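Side-chain contacts in capsule biosynthesis protein CapD proenzyme (Bacillus anthracis, PDB 3G9K), which cleaves the poly-gamma-D-glutamate capsule of the anthrax bacillus and links the fragments through an amide bond to meso-diaminopimelic acid of the peptidoglycan: residues E122-A127 with K183-E188; D146-R151 with I159-G164; R200-T205 with E211-Y216; K255-D260 with E272-I277. All coordinates share one frame; numbering follows the deposited sequence.

Contact 1 of 4, residues E122-A127 with K183-E188; sequences ELLQPA and KKIQKE
The two flat groups here are the side-chain amides of Gln-125 and Gln-186, which meet through their polar atoms with their planes 32° apart. Gln-186 NE2 donates to Gln-125 OE1 at 2.6 Å, a short bond and fairly straight at 162° at the hydrogen. The acceptor lies nearly in the plane of the Gln-186 amide, whereas on the Gln-125 side the donor stands above the carbonyl plane, off the lone-pair directions. A water closes the ring, donating to Gln-125 OE1 at 3.1 Å and to Gln-186 OE1 at 2.7 Å. Gln-125 OE1 therefore accepts two bonds, and Gln-186 NE2 gives a further one to the carbonyl O of Gly-121, which helps fix the turn of its amide. Gln-186 gets across because its chain, with chi1 at 180°, runs on extended beyond CG; Gln-125 bends at chi2 to meet it. Deeper in, Leu-124 reaches over with CD2, which presses on Ile-185 CG2 at a tight 3.5 Å, the two side chains crossing at about a right angle. Tyr-53 of helix 44-58 packs on both of them. Polar partners at the margin and aliphatic ones beneath join helices 120-133 and 176-188, whose local axes run antiparallel, 9.7 Å apart: plain helix-helix packing in the helical part of this gamma-glutamyltransferase-family chain.

Contact 2 of 4, residues D146-R151 with I159-G164; sequences DLAKPR and IFYPNG
Lys-149 crosses Tyr-161 at a slant where the loop after helix 139-152 folds back against that helix, a helix-loop packing in the gamma-glutamyltransferase fold. The lysine sets off with CG anti to its backbone N (chi1 -175°) and stays extended through chi3, which carries its methylene chain past the ring: CG comes to 3.7 Å from Tyr-161 CE2, and CB is equally near that carbon. Only at chi4, -47°, does the chain bend. The tyrosine ring is carried to the helix by a chi1 of -63°, which puts CG beside its own backbone N and opposite the carbonyl carbon. Its hydroxyl ends against the helix backbone, with OH 3.4 Å from Lys-149 CA and 4.3 Å from Ala-148 CB. There it is hydrogen-bonded to the carbonyl O of Leu-145, which satisfies the polar end of a buried side chain, while the ring of Tyr-153 meets it with the planes inclined. About a turn beyond Ala-148 along the helix, Arg-151 reaches the other CapD chain and bonds to the carbonyls of its Phe-23 and Gly-25. In the loop, Gly-164 N returns a bond to Tyr-161 O, and the positive phi of Gly-164 suits glycine. This turn brings Gly-164 O to 3.3 Å from Lys-149 CE.

Contact 3 of 4, residues R200-T205 with E211-Y216; sequences RAISKT and EDIKGY
Ile-213 pushes its CD1 onto helix 196-206 beside Ile-202 and Ser-203, a buried packing of two helices consecutive in the chain, in which the short helix 210-214 lies against the helix before it, within the gamma-glutamyltransferase-family chain. The contact across is apolar. Ile-213 CD1 sits 3.8 Å from Ile-202 CG2, the two isoleucines crossing obliquely, and the same methyl is 3.8 Å from Ser-203 N. Ile-213 makes the reach with CG1 opposite its carbonyl carbon (chi1 -65°) and an extended chi2 of 164°, so its far methyl does all the touching. Neighbours enlarge this patch: Phe-193 and Tyr-194 of helix 191-194 pack on Ile-202 and Ile-213 respectively, and Phe-33 of the other CapD chain also packs on Ile-202. Among the polar bonds, Ser-203 OG is hydrogen-bonded to the carbonyl O of Ile-208 in the link between the helices; separately, Asp-212 OD2 ties helix 210-214 to the backbone N of Tyr-90. Beside that serine hydroxyl, Ser-203 CB lies 4.0 Å from Ile-213 CD1.

Contact 4 of 4, residues K255-D260 with E272-I277; sequences KEVYKD and EEISRI
Val-257 overlaps the end of Ile-274, its CG1 3.7 Å from Ile-274 CD1 where the two side chains pass each other at a slant. The valine takes a chi1 of -66°, placing CG1 opposite its carbonyl carbon and beside the backbone N, and Ile-274 extends CD1 to it with a chi2 of 166°. Both are buried, and Ala-252 of helix 242-254 packs on each of them. Nearer the surface Lys-255 reaches toward helix 264-284 with a looser contact: its CD is 4.3 Å from Ile-274 CG1, and its NZ approaches Ile-277 CD1 tip to tip at 3.8 Å. The lysine comes at the end of helix 242-254, which closes in a Schellman motif: Glu-256, with positive phi, is the first residue to leave helical angles, and a 3-10 turn at 257-259 follows. The chain then reverses into helix 264-284, making a helical hairpin in this gamma-glutamyltransferase-family chain. Lys-255 NZ stands 6.0 Å from Glu-273 OE1, close enough for a mild attraction, probably, but not a salt bridge. In the 3-10 turn Tyr-258 stacks on His-95 of the other CapD chain; just after it, Asp-260 OD2 makes a salt bridge to Lys-270 NZ of helix 264-284.

In the fold
Along the chain, contact 2 falls wholly between the two segments of contact 1, and contacts 3 and 4 follow in series. The first pairs helices 120-133 and 176-188; the intervening chain carries helix 139-152 and the loop of contact 2, and the centres of contacts 1 and 2 are about 28 Å apart. Contact 3, on helices 196-206 and 210-214, lies about 20 Å from contact 1 between centres. Contact 4, at the hairpin of helices 242-254 and 264-284, is remote: its centre is about 47 Å from contact 1, across the chain's centre. None touches another. This chain is the larger, N-terminal piece of a precursor that yields two chains; contacts 2, 3 and 4 border the other.

Contact 1 of 4, residues E122-A127 with K183-E188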
loop_
_atom_site.group_PDB
_atom_site.type_symbol
_atom_site.label_atom_id
_atom_site.label_comp_id
_atom_site.label_asym_id
_atom_site.label_seq_id
_atom_site.Cartn_x
_atom_site.Cartn_y
_atom_site.Cartn_z
ATOM N N GLU A 122 -13.599 20.251 0.545
ATOM C CA GLU A 122 -13.068 20.341 -0.815
ATOM C C GLU A 122 -12.338 19.070 -1.252
ATOM O O GLU A 122 -12.440 18.629 -2.394
ATOM C CB GLU A 122 -12.034 21.470 -0.942
ATOM C CG GLU A 122 -12.494 22.852 -0.696
ATOM C CD GLU A 122 -11.361 23.887 -0.836
ATOM O OE1 GLU A 122 -10.263 23.561 -1.365
ATOM O OE2 GLU A 122 -11.565 25.030 -0.426
ATOM N N LEU A 123 -11.555 18.526 -0.339
ATOM C CA LEU A 123 -10.768 17.329 -0.598
ATOM C C LEU A 123 -11.576 16.037 -0.824
ATOM O O LEU A 123 -11.104 15.157 -1.535
ATOM C CB LEU A 123 -9.793 17.162 0.539
ATOM C CG LEU A 123 -8.879 18.361 0.837
ATOM C CD1 LEU A 123 -7.954 18.036 2.026
ATOM C CD2 LEU A 123 -8.015 18.815 -0.379
ATOM N N LEU A 124 -12.807 15.960 -0.272
ATOM C CA LEU A 124 -13.679 14.799 -0.452
ATOM C C LEU A 124 -14.460 14.876 -1.734
ATOM O O LEU A 124 -14.970 13.871 -2.203
ATOM C CB LEU A 124 -14.643 14.661 0.743
ATOM C CG LEU A 124 -14.138 13.809 1.916
ATOM C CD1 LEU A 124 -12.908 14.389 2.515
ATOM C CD2 LEU A 124 -15.234 13.653 3.002
ATOM N N GLN A 125 -14.562 16.079 -2.314
ATOM C CA GLN A 125 -15.460 16.282 -3.429
ATOM C C GLN A 125 -15.104 15.471 -4.676
ATOM O O GLN A 125 -15.985 14.939 -5.307
ATOM C CB GLN A 125 -15.639 17.783 -3.778
ATOM C CG GLN A 125 -16.845 18.044 -4.665
ATOM C CD GLN A 125 -18.157 17.774 -3.961
ATOM O OE1 GLN A 125 -18.373 18.215 -2.835
ATOM N NE2 GLN A 125 -19.020 17.061 -4.608
ATOM N N PRO A 126 -13.828 15.400 -5.066
ATOM C CA PRO A 126 -13.605 14.559 -6.260
ATOM C C PRO A 126 -14.090 13.097 -6.133
ATOM O O PRO A 126 -14.683 12.554 -7.053
ATOM C CB PRO A 126 -12.096 14.640 -6.447
ATOM C CG PRO A 126 -11.731 15.957 -5.858
ATOM C CD PRO A 126 -12.586 16.025 -4.614
ATOM N N ALA A 127 -13.818 12.477 -4.987
ATOM C CA ALA A 127 -14.299 11.127 -4.722
ATOM C C ALA A 127 -15.827 11.066 -4.800
ATOM O O ALA A 127 -16.362 10.175 -5.431
ATOM C CB ALA A 127 -13.844 10.656 -3.374
ATOM N N LYS A 183 -20.953 12.085 1.390
ATOM C CA LYS A 183 -21.536 13.405 1.639
ATOM C C LYS A 183 -21.798 13.630 3.127
ATOM O O LYS A 183 -21.597 14.736 3.633
ATOM C CB LYS A 183 -22.808 13.582 0.792
ATOM C CG LYS A 183 -22.469 13.831 -0.668
ATOM C CD LYS A 183 -23.686 13.680 -1.584
ATOM C CE LYS A 183 -23.500 14.457 -2.840
ATOM N NZ LYS A 183 -24.809 14.616 -3.568
ATOM N N LYS A 184 -22.173 12.568 3.868
ATOM C CA LYS A 184 -22.383 12.683 5.323
ATOM C C LYS A 184 -21.089 12.980 6.046
ATOM O O LYS A 184 -21.044 13.795 6.951
ATOM C CB LYS A 184 -23.002 11.395 5.900
ATOM C CG LYS A 184 -23.741 11.611 7.252
ATOM C CD LYS A 184 -24.528 10.359 7.621
ATOM C CE LYS A 184 -25.525 10.570 8.757
ATOM N NZ LYS A 184 -24.965 10.847 10.076
ATOM N N ILE A 185 -20.038 12.286 5.650
ATOM C CA ILE A 185 -18.701 12.542 6.177
ATOM C C ILE A 185 -18.260 13.983 5.784
ATOM O O ILE A 185 -17.633 14.687 6.578
ATOM C CB ILE A 185 -17.706 11.502 5.618
ATOM C CG1 ILE A 185 -17.968 10.115 6.190
ATOM C CG2 ILE A 185 -16.262 11.926 5.855
ATOM C CD1 ILE A 185 -17.249 8.998 5.456
ATOM N N GLN A 186 -18.567 14.390 4.555
ATOM C CA GLN A 186 -18.210 15.738 4.065
ATOM C C GLN A 186 -18.871 16.806 4.967
ATOM O O GLN A 186 -18.228 17.792 5.325
ATOM C CB GLN A 186 -18.606 15.917 2.620
ATOM C CG GLN A 186 -18.278 17.305 2.025
ATOM C CD GLN A 186 -18.742 17.371 0.618
ATOM O OE1 GLN A 186 -19.911 17.140 0.357
ATOM N NE2 GLN A 186 -17.835 17.654 -0.310
ATOM N N LYS A 187 -20.134 16.592 5.318
ATOM C CA LYS A 187 -20.895 17.529 6.173
ATOM C C LYS A 187 -20.538 17.442 7.653
ATOM O O LYS A 187 -20.348 18.477 8.324
ATOM C CB LYS A 187 -22.376 17.286 6.022
ATOM C CG LYS A 187 -23.186 18.127 7.003
ATOM C CD LYS A 187 -24.632 18.088 6.656
ATOM C CE LYS A 187 -25.415 19.187 7.340
ATOM N NZ LYS A 187 -26.722 19.235 6.641
ATOM N N GLU A 188 -20.445 16.228 8.185
ATOM C CA GLU A 188 -20.321 16.053 9.653
ATOM C C GLU A 188 -18.926 15.745 10.180
ATOM O O GLU A 188 -18.700 15.713 11.396
ATOM C CB GLU A 188 -21.295 14.965 10.123
ATOM C CG GLU A 188 -22.723 15.141 9.607
ATOM C CD GLU A 188 -23.650 14.069 10.111
ATOM O OE1 GLU A 188 -23.202 13.266 10.966
ATOM O OE2 GLU A 188 -24.834 14.085 9.700
HETATM O O HOH W 1 -21.134 17.021 -2.013
#

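Contact 2 of 4, residues D146-R151 with I159-G164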
loop_
_atom_site.group_PDB
_atom_site.type_symbol
_atom_site.label_atom_id
_atom_site.label_comp_id
_atom_site.label_asym_id
_atom_site.label_seq_id
_atom_site.Cartn_x
_atom_site.Cartn_y
_atom_site.Cartn_z
ATOM N N ASP A 146 -15.128 -10.880 -10.822
ATOM C CA ASP A 146 -15.290 -12.231 -11.331
ATOM C C ASP A 146 -14.728 -13.249 -10.364
ATOM O O ASP A 146 -15.444 -14.144 -9.930
ATOM C CB ASP A 146 -14.624 -12.369 -12.717
ATOM C CG ASP A 146 -14.747 -13.769 -13.259
ATOM O OD1 ASP A 146 -15.740 -14.036 -13.932
ATOM O OD2 ASP A 146 -13.892 -14.611 -12.926
ATOM N N LEU A 147 -13.463 -13.096 -9.979
ATOM C CA LEU A 147 -12.808 -14.003 -9.073
ATOM C C LEU A 147 -13.384 -14.004 -7.663
ATOM O O LEU A 147 -13.276 -15.033 -6.962
ATOM C CB LEU A 147 -11.316 -13.709 -8.967
ATOM C CG LEU A 147 -10.535 -13.899 -10.273
ATOM C CD1 LEU A 147 -9.047 -13.559 -10.070
ATOM C CD2 LEU A 147 -10.749 -15.315 -10.823
ATOM N N ALA A 148 -13.955 -12.870 -7.237
ATOM C CA ALA A 148 -14.521 -12.767 -5.890
ATOM C C ALA A 148 -15.959 -13.275 -5.810
ATOM O O ALA A 148 -16.471 -13.503 -4.715
ATOM C CB ALA A 148 -14.442 -11.296 -5.367
ATOM N N LYS A 149 -16.634 -13.411 -6.942
ATOM C CA LYS A 149 -18.069 -13.668 -6.941
ATOM C C LYS A 149 -18.468 -14.842 -6.027
ATOM O O LYS A 149 -19.492 -14.754 -5.315
ATOM C CB LYS A 149 -18.538 -13.857 -8.371
ATOM C CG LYS A 149 -20.036 -14.024 -8.604
ATOM C CD LYS A 149 -20.299 -14.232 -10.074
ATOM C CE LYS A 149 -21.771 -14.646 -10.323
ATOM N NZ LYS A 149 -22.189 -15.745 -9.377
ATOM N N PRO A 150 -17.718 -15.963 -6.075
ATOM C CA PRO A 150 -18.040 -17.080 -5.149
ATOM C C PRO A 150 -18.031 -16.755 -3.654
ATOM O O PRO A 150 -18.847 -17.304 -2.875
ATOM C CB PRO A 150 -16.930 -18.101 -5.464
ATOM C CG PRO A 150 -16.681 -17.891 -6.960
ATOM C CD PRO A 150 -16.656 -16.366 -7.024
ATOM N N ARG A 151 -17.087 -15.917 -3.241
ATOM C CA ARG A 151 -16.974 -15.511 -1.864
ATOM C C ARG A 151 -17.973 -14.385 -1.474
ATOM O O ARG A 151 -18.439 -14.370 -0.335
ATOM C CB ARG A 151 -15.546 -15.078 -1.582
ATOM C CG ARG A 151 -15.197 -14.930 -0.140
ATOM C CD ARG A 151 -13.699 -14.767 0.040
ATOM N NE ARG A 151 -13.159 -13.755 -0.872
ATOM C CZ ARG A 151 -13.148 -12.441 -0.622
ATOM N NH1 ARG A 151 -13.596 -11.967 0.523
ATOM N NH2 ARG A 151 -12.651 -11.607 -1.526
ATOM N N ILE A 159 -25.318 -3.627 -8.067
ATOM C CA ILE A 159 -24.579 -2.649 -8.925
ATOM C C ILE A 159 -23.238 -3.125 -9.495
ATOM O O ILE A 159 -22.794 -2.619 -10.546
ATOM C CB ILE A 159 -24.339 -1.279 -8.262
ATOM C CG1 ILE A 159 -23.298 -1.359 -7.128
ATOM C CG2 ILE A 159 -25.592 -0.700 -7.729
ATOM C CD1 ILE A 159 -23.091 -0.009 -6.465
ATOM N N PHE A 160 -22.587 -4.056 -8.794
ATOM C CA PHE A 160 -21.318 -4.635 -9.220
ATOM C C PHE A 160 -21.479 -5.862 -10.098
ATOM O O PHE A 160 -20.523 -6.272 -10.759
ATOM C CB PHE A 160 -20.502 -5.047 -7.999
ATOM C CG PHE A 160 -20.272 -3.927 -7.038
ATOM C CD1 PHE A 160 -19.392 -2.893 -7.357
ATOM C CD2 PHE A 160 -20.933 -3.893 -5.821
ATOM C CE1 PHE A 160 -19.173 -1.857 -6.464
ATOM C CE2 PHE A 160 -20.722 -2.862 -4.925
ATOM C CZ PHE A 160 -19.803 -1.855 -5.234
ATOM N N TYR A 161 -22.670 -6.472 -10.048
ATOM C CA TYR A 161 -22.987 -7.676 -10.825
ATOM C C TYR A 161 -24.304 -7.503 -11.556
ATOM O O TYR A 161 -25.235 -8.220 -11.286
ATOM C CB TYR A 161 -23.065 -8.905 -9.938
ATOM C CG TYR A 161 -21.777 -9.272 -9.246
ATOM C CD1 TYR A 161 -21.486 -8.759 -7.979
ATOM C CD2 TYR A 161 -20.837 -10.097 -9.855
ATOM C CE1 TYR A 161 -20.323 -9.092 -7.326
ATOM C CE2 TYR A 161 -19.634 -10.445 -9.199
ATOM C CZ TYR A 161 -19.383 -9.923 -7.937
ATOM O OH TYR A 161 -18.215 -10.239 -7.247
ATOM N N PRO A 162 -24.364 -6.564 -12.502
ATOM C CA PRO A 162 -25.555 -6.308 -13.313
ATOM C C PRO A 162 -25.982 -7.541 -14.121
ATOM O O PRO A 162 -25.163 -8.151 -14.813
ATOM C CB PRO A 162 -25.085 -5.201 -14.262
ATOM C CG PRO A 162 -23.977 -4.580 -13.579
ATOM C CD PRO A 162 -23.261 -5.686 -12.916
ATOM N N ASN A 163 -27.256 -7.899 -14.014
ATOM C CA ASN A 163 -27.782 -9.125 -14.615
ATOM C C ASN A 163 -27.016 -10.378 -14.185
ATOM O O ASN A 163 -26.928 -11.343 -14.936
ATOM C CB ASN A 163 -27.819 -8.996 -16.146
ATOM C CG ASN A 163 -28.877 -8.011 -16.626
ATOM O OD1 ASN A 163 -30.073 -8.193 -16.376
ATOM N ND2 ASN A 163 -28.445 -6.975 -17.328
ATOM N N GLY A 164 -26.447 -10.346 -12.978
ATOM C CA GLY A 164 -25.808 -11.507 -12.373
ATOM C C GLY A 164 -24.344 -11.722 -12.674
ATOM O O GLY A 164 -23.716 -12.589 -12.060
#

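Contact 3 of 4, residues R200-T205 with E211-Y216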
loop_
_atom_site.group_PDB
_atom_site.type_symbol
_atom_site.label_atom_id
_atom_site.label_comp_id
_atom_site.label_asym_id
_atom_site.label_seq_id
_atom_site.Cartn_x
_atom_site.Cartn_y
_atom_site.Cartn_z
ATOM N N ARG A 200 -24.478 2.893 12.951
ATOM C CA ARG A 200 -25.487 1.878 13.155
ATOM C C ARG A 200 -25.416 0.788 12.064
ATOM O O ARG A 200 -25.524 -0.400 12.396
ATOM C CB ARG A 200 -26.892 2.499 13.263
ATOM C CG ARG A 200 -27.138 3.205 14.598
ATOM C CD ARG A 200 -28.585 3.601 14.796
ATOM N NE ARG A 200 -29.074 4.610 13.845
ATOM C CZ ARG A 200 -28.889 5.931 13.954
ATOM N NH1 ARG A 200 -28.177 6.452 14.959
ATOM N NH2 ARG A 200 -29.408 6.740 13.033
ATOM N N ALA A 201 -25.268 1.186 10.791
ATOM C CA ALA A 201 -25.138 0.234 9.679
ATOM C C ALA A 201 -23.935 -0.697 9.850
ATOM O O ALA A 201 -24.059 -1.917 9.618
ATOM C CB ALA A 201 -25.021 0.969 8.336
ATOM N N ILE A 202 -22.794 -0.127 10.219
ATOM C CA ILE A 202 -21.574 -0.911 10.475
ATOM C C ILE A 202 -21.772 -1.873 11.631
ATOM O O ILE A 202 -21.301 -3.040 11.606
ATOM C CB ILE A 202 -20.369 -0.013 10.798
ATOM C CG1 ILE A 202 -20.021 0.900 9.609
ATOM C CG2 ILE A 202 -19.115 -0.858 11.178
ATOM C CD1 ILE A 202 -19.070 2.067 10.011
ATOM N N SER A 203 -22.451 -1.395 12.668
ATOM C CA SER A 203 -22.646 -2.210 13.858
ATOM C C SER A 203 -23.458 -3.438 13.521
ATOM O O SER A 203 -23.141 -4.530 13.972
ATOM C CB SER A 203 -23.314 -1.412 14.983
ATOM O OG SER A 203 -23.503 -2.228 16.141
ATOM N N LYS A 204 -24.522 -3.255 12.753
ATOM C CA LYS A 204 -25.409 -4.333 12.384
ATOM C C LYS A 204 -24.727 -5.335 11.452
ATOM O O LYS A 204 -24.906 -6.535 11.608
ATOM C CB LYS A 204 -26.660 -3.777 11.714
ATOM C CG LYS A 204 -27.623 -4.851 11.333
ATOM C CD LYS A 204 -28.676 -4.376 10.356
ATOM C CE LYS A 204 -29.173 -5.568 9.492
ATOM N NZ LYS A 204 -28.044 -6.123 8.665
ATOM N N THR A 205 -23.890 -4.850 10.531
ATOM C CA THR A 205 -23.343 -5.697 9.493
ATOM C C THR A 205 -22.118 -6.431 10.017
ATOM O O THR A 205 -21.961 -7.626 9.736
ATOM C CB THR A 205 -22.994 -4.876 8.244
ATOM O OG1 THR A 205 -24.221 -4.346 7.676
ATOM C CG2 THR A 205 -22.297 -5.737 7.217
ATOM N N GLU A 211 -20.011 1.501 20.732
ATOM C CA GLU A 211 -18.920 1.915 21.584
ATOM C C GLU A 211 -17.524 1.675 20.939
ATOM O O GLU A 211 -16.646 2.526 21.021
ATOM C CB GLU A 211 -18.979 1.171 22.950
ATOM C CG GLU A 211 -20.132 1.604 23.918
ATOM C CD GLU A 211 -21.536 1.189 23.498
ATOM O OE1 GLU A 211 -21.681 0.276 22.663
ATOM O OE2 GLU A 211 -22.533 1.754 24.057
ATOM N N ASP A 212 -17.302 0.492 20.360
ATOM C CA ASP A 212 -16.011 0.193 19.729
ATOM C C ASP A 212 -15.816 1.094 18.511
ATOM O O ASP A 212 -14.738 1.559 18.225
ATOM C CB ASP A 212 -15.939 -1.253 19.239
ATOM C CG ASP A 212 -15.510 -2.229 20.304
ATOM O OD1 ASP A 212 -14.871 -1.798 21.292
ATOM O OD2 ASP A 212 -15.810 -3.428 20.125
ATOM N N ILE A 213 -16.873 1.310 17.752
ATOM C CA ILE A 213 -16.798 2.150 16.554
ATOM C C ILE A 213 -16.430 3.590 16.922
ATOM O O ILE A 213 -15.523 4.179 16.320
ATOM C CB ILE A 213 -18.102 2.068 15.743
ATOM C CG1 ILE A 213 -18.272 0.635 15.201
ATOM C CG2 ILE A 213 -18.098 3.099 14.592
ATOM C CD1 ILE A 213 -19.664 0.299 14.709
ATOM N N LYS A 214 -17.065 4.124 17.923
ATOM C CA LYS A 214 -16.828 5.519 18.330
ATOM C C LYS A 214 -15.484 5.699 18.976
ATOM O O LYS A 214 -14.889 6.795 18.913
ATOM C CB LYS A 214 -17.927 5.960 19.338
ATOM C CG LYS A 214 -17.959 7.476 19.596
ATOM C CD LYS A 214 -19.094 7.921 20.510
ATOM C CE LYS A 214 -18.830 9.390 20.937
ATOM N NZ LYS A 214 -19.708 9.843 22.066
ATOM N N GLY A 215 -14.974 4.622 19.587
ATOM C CA GLY A 215 -13.761 4.687 20.332
ATOM C C GLY A 215 -12.495 4.570 19.511
ATOM O O GLY A 215 -11.403 4.541 20.074
ATOM N N TYR A 216 -12.638 4.482 18.201
ATOM C CA TYR A 216 -11.488 4.335 17.336
ATOM C C TYR A 216 -10.546 5.525 17.503
ATOM O O TYR A 216 -10.989 6.662 17.501
ATOM C CB TYR A 216 -11.889 4.225 15.859
ATOM C CG TYR A 216 -10.619 4.013 15.023
ATOM C CD1 TYR A 216 -9.910 5.083 14.495
ATOM C CD2 TYR A 216 -10.091 2.720 14.850
ATOM C CE1 TYR A 216 -8.731 4.889 13.771
ATOM C CE2 TYR A 216 -8.900 2.521 14.125
ATOM C CZ TYR A 216 -8.226 3.600 13.608
ATOM O OH TYR A 216 -7.047 3.422 12.924
#

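Contact 4 of 4, residues K255-D260 with E272-I277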
loop_
_atom_site.group_PDB
_atom_site.type_symbol
_atom_site.label_atom_id
_atom_site.label_comp_id
_atom_site.label_asym_id
_atom_site.label_seq_id
_atom_site.Cartn_x
_atom_site.Cartn_y
_atom_site.Cartn_z
ATOM N N LYS A 255 25.924 -8.695 2.011
ATOM C CA LYS A 255 26.222 -9.971 1.393
ATOM C C LYS A 255 26.482 -9.812 -0.103
ATOM O O LYS A 255 26.790 -10.781 -0.785
ATOM C CB LYS A 255 25.091 -10.944 1.688
ATOM C CG LYS A 255 24.851 -11.077 3.196
ATOM C CD LYS A 255 24.068 -12.325 3.543
ATOM C CE LYS A 255 23.483 -12.251 4.949
ATOM N NZ LYS A 255 23.585 -13.575 5.624
ATOM N N GLU A 256 26.397 -8.584 -0.609
ATOM C CA GLU A 256 26.732 -8.278 -2.006
ATOM C C GLU A 256 26.063 -9.235 -2.991
ATOM O O GLU A 256 26.692 -9.711 -3.943
ATOM C CB GLU A 256 28.244 -8.305 -2.215
ATOM C CG GLU A 256 28.981 -7.254 -1.419
ATOM C CD GLU A 256 30.479 -7.398 -1.552
ATOM O OE1 GLU A 256 30.990 -8.534 -1.369
ATOM O OE2 GLU A 256 31.142 -6.380 -1.847
ATOM N N VAL A 257 24.780 -9.507 -2.759
ATOM C CA VAL A 257 24.034 -10.427 -3.607
ATOM C C VAL A 257 23.919 -9.926 -5.032
ATOM O O VAL A 257 23.712 -10.715 -5.950
ATOM C CB VAL A 257 22.626 -10.687 -3.072
ATOM C CG1 VAL A 257 22.712 -11.424 -1.769
ATOM C CG2 VAL A 257 21.859 -9.368 -2.912
ATOM N N TYR A 258 24.052 -8.613 -5.216
ATOM C CA TYR A 258 23.986 -8.026 -6.549
ATOM C C TYR A 258 25.076 -8.576 -7.482
ATOM O O TYR A 258 24.866 -8.665 -8.689
ATOM C CB TYR A 258 24.096 -6.508 -6.497
ATOM C CG TYR A 258 23.904 -5.892 -7.861
ATOM C CD1 TYR A 258 22.635 -5.837 -8.444
ATOM C CD2 TYR A 258 24.991 -5.421 -8.598
ATOM C CE1 TYR A 258 22.447 -5.281 -9.715
ATOM C CE2 TYR A 258 24.817 -4.868 -9.875
ATOM C CZ TYR A 258 23.546 -4.803 -10.426
ATOM O OH TYR A 258 23.373 -4.250 -11.681
ATOM N N LYS A 259 26.232 -8.920 -6.917
ATOM C CA LYS A 259 27.315 -9.560 -7.694
ATOM C C LYS A 259 26.853 -10.863 -8.378
ATOM O O LYS A 259 27.428 -11.264 -9.386
ATOM C CB LYS A 259 28.541 -9.809 -6.804
ATOM C CG LYS A 259 29.276 -8.515 -6.378
ATOM C CD LYS A 259 30.535 -8.800 -5.537
ATOM C CE LYS A 259 31.439 -7.568 -5.424
ATOM N NZ LYS A 259 32.587 -7.720 -4.459
ATOM N N ASP A 260 25.812 -11.510 -7.845
ATOM C CA ASP A 260 25.201 -12.703 -8.469
ATOM C C ASP A 260 23.935 -12.439 -9.295
ATOM O O ASP A 260 23.242 -13.389 -9.665
ATOM C CB ASP A 260 24.842 -13.725 -7.387
ATOM C CG ASP A 260 25.996 -14.016 -6.451
ATOM O OD1 ASP A 260 27.035 -14.517 -6.923
ATOM O OD2 ASP A 260 25.860 -13.743 -5.238
ATOM N N GLU A 272 16.517 -15.979 -0.731
ATOM C CA GLU A 272 15.688 -16.787 0.112
ATOM C C GLU A 272 16.280 -16.798 1.475
ATOM O O GLU A 272 15.591 -16.829 2.440
ATOM C CB GLU A 272 15.630 -18.215 -0.383
ATOM C CG GLU A 272 14.669 -19.109 0.356
ATOM C CD GLU A 272 15.205 -19.693 1.658
ATOM O OE1 GLU A 272 16.402 -19.906 1.765
ATOM O OE2 GLU A 272 14.409 -19.925 2.563
ATOM N N GLU A 273 17.585 -16.810 1.527
ATOM C CA GLU A 273 18.280 -16.884 2.801
ATOM C C GLU A 273 18.057 -15.592 3.588
ATOM O O GLU A 273 17.670 -15.641 4.750
ATOM C CB GLU A 273 19.776 -17.166 2.578
ATOM C CG GLU A 273 20.059 -18.536 1.929
ATOM C CD GLU A 273 21.464 -18.634 1.313
ATOM O OE1 GLU A 273 22.414 -18.061 1.891
ATOM O OE2 GLU A 273 21.622 -19.291 0.256
ATOM N N ILE A 274 18.264 -14.448 2.925
ATOM C CA ILE A 274 18.102 -13.116 3.544
ATOM C C ILE A 274 16.680 -12.888 4.065
ATOM O O ILE A 274 16.495 -12.324 5.147
ATOM C CB ILE A 274 18.492 -11.982 2.549
ATOM C CG1 ILE A 274 20.002 -11.991 2.284
ATOM C CG2 ILE A 274 18.077 -10.604 3.089
ATOM C CD1 ILE A 274 20.449 -11.167 1.091
ATOM N N SER A 275 15.678 -13.339 3.303
ATOM C CA SER A 275 14.290 -13.159 3.699
ATOM C C SER A 275 13.888 -14.046 4.880
ATOM O O SER A 275 13.178 -13.600 5.756
ATOM C CB SER A 275 13.331 -13.363 2.523
ATOM O OG SER A 275 13.489 -14.629 1.937
ATOM N N ARG A 276 14.322 -15.303 4.916
ATOM C CA ARG A 276 13.934 -16.132 6.066
ATOM C C ARG A 276 14.668 -15.673 7.331
ATOM O O ARG A 276 14.078 -15.656 8.390
ATOM C CB ARG A 276 14.060 -17.635 5.793
ATOM C CG ARG A 276 15.438 -18.150 5.632
ATOM C CD ARG A 276 15.597 -19.605 6.133
ATOM N NE ARG A 276 17.026 -19.889 6.055
ATOM C CZ ARG A 276 17.644 -20.428 5.004
ATOM N NH1 ARG A 276 16.964 -20.863 3.955
ATOM N NH2 ARG A 276 18.960 -20.589 5.022
ATOM N N ILE A 277 15.909 -15.214 7.215
ATOM C CA ILE A 277 16.576 -14.608 8.372
ATOM C C ILE A 277 15.724 -13.471 8.934
ATOM O O ILE A 277 15.360 -13.470 10.098
ATOM C CB ILE A 277 17.970 -14.047 8.039
ATOM C CG1 ILE A 277 18.957 -15.188 7.762
ATOM C CG2 ILE A 277 18.494 -13.233 9.210
ATOM C CD1 ILE A 277 20.306 -14.729 7.192
#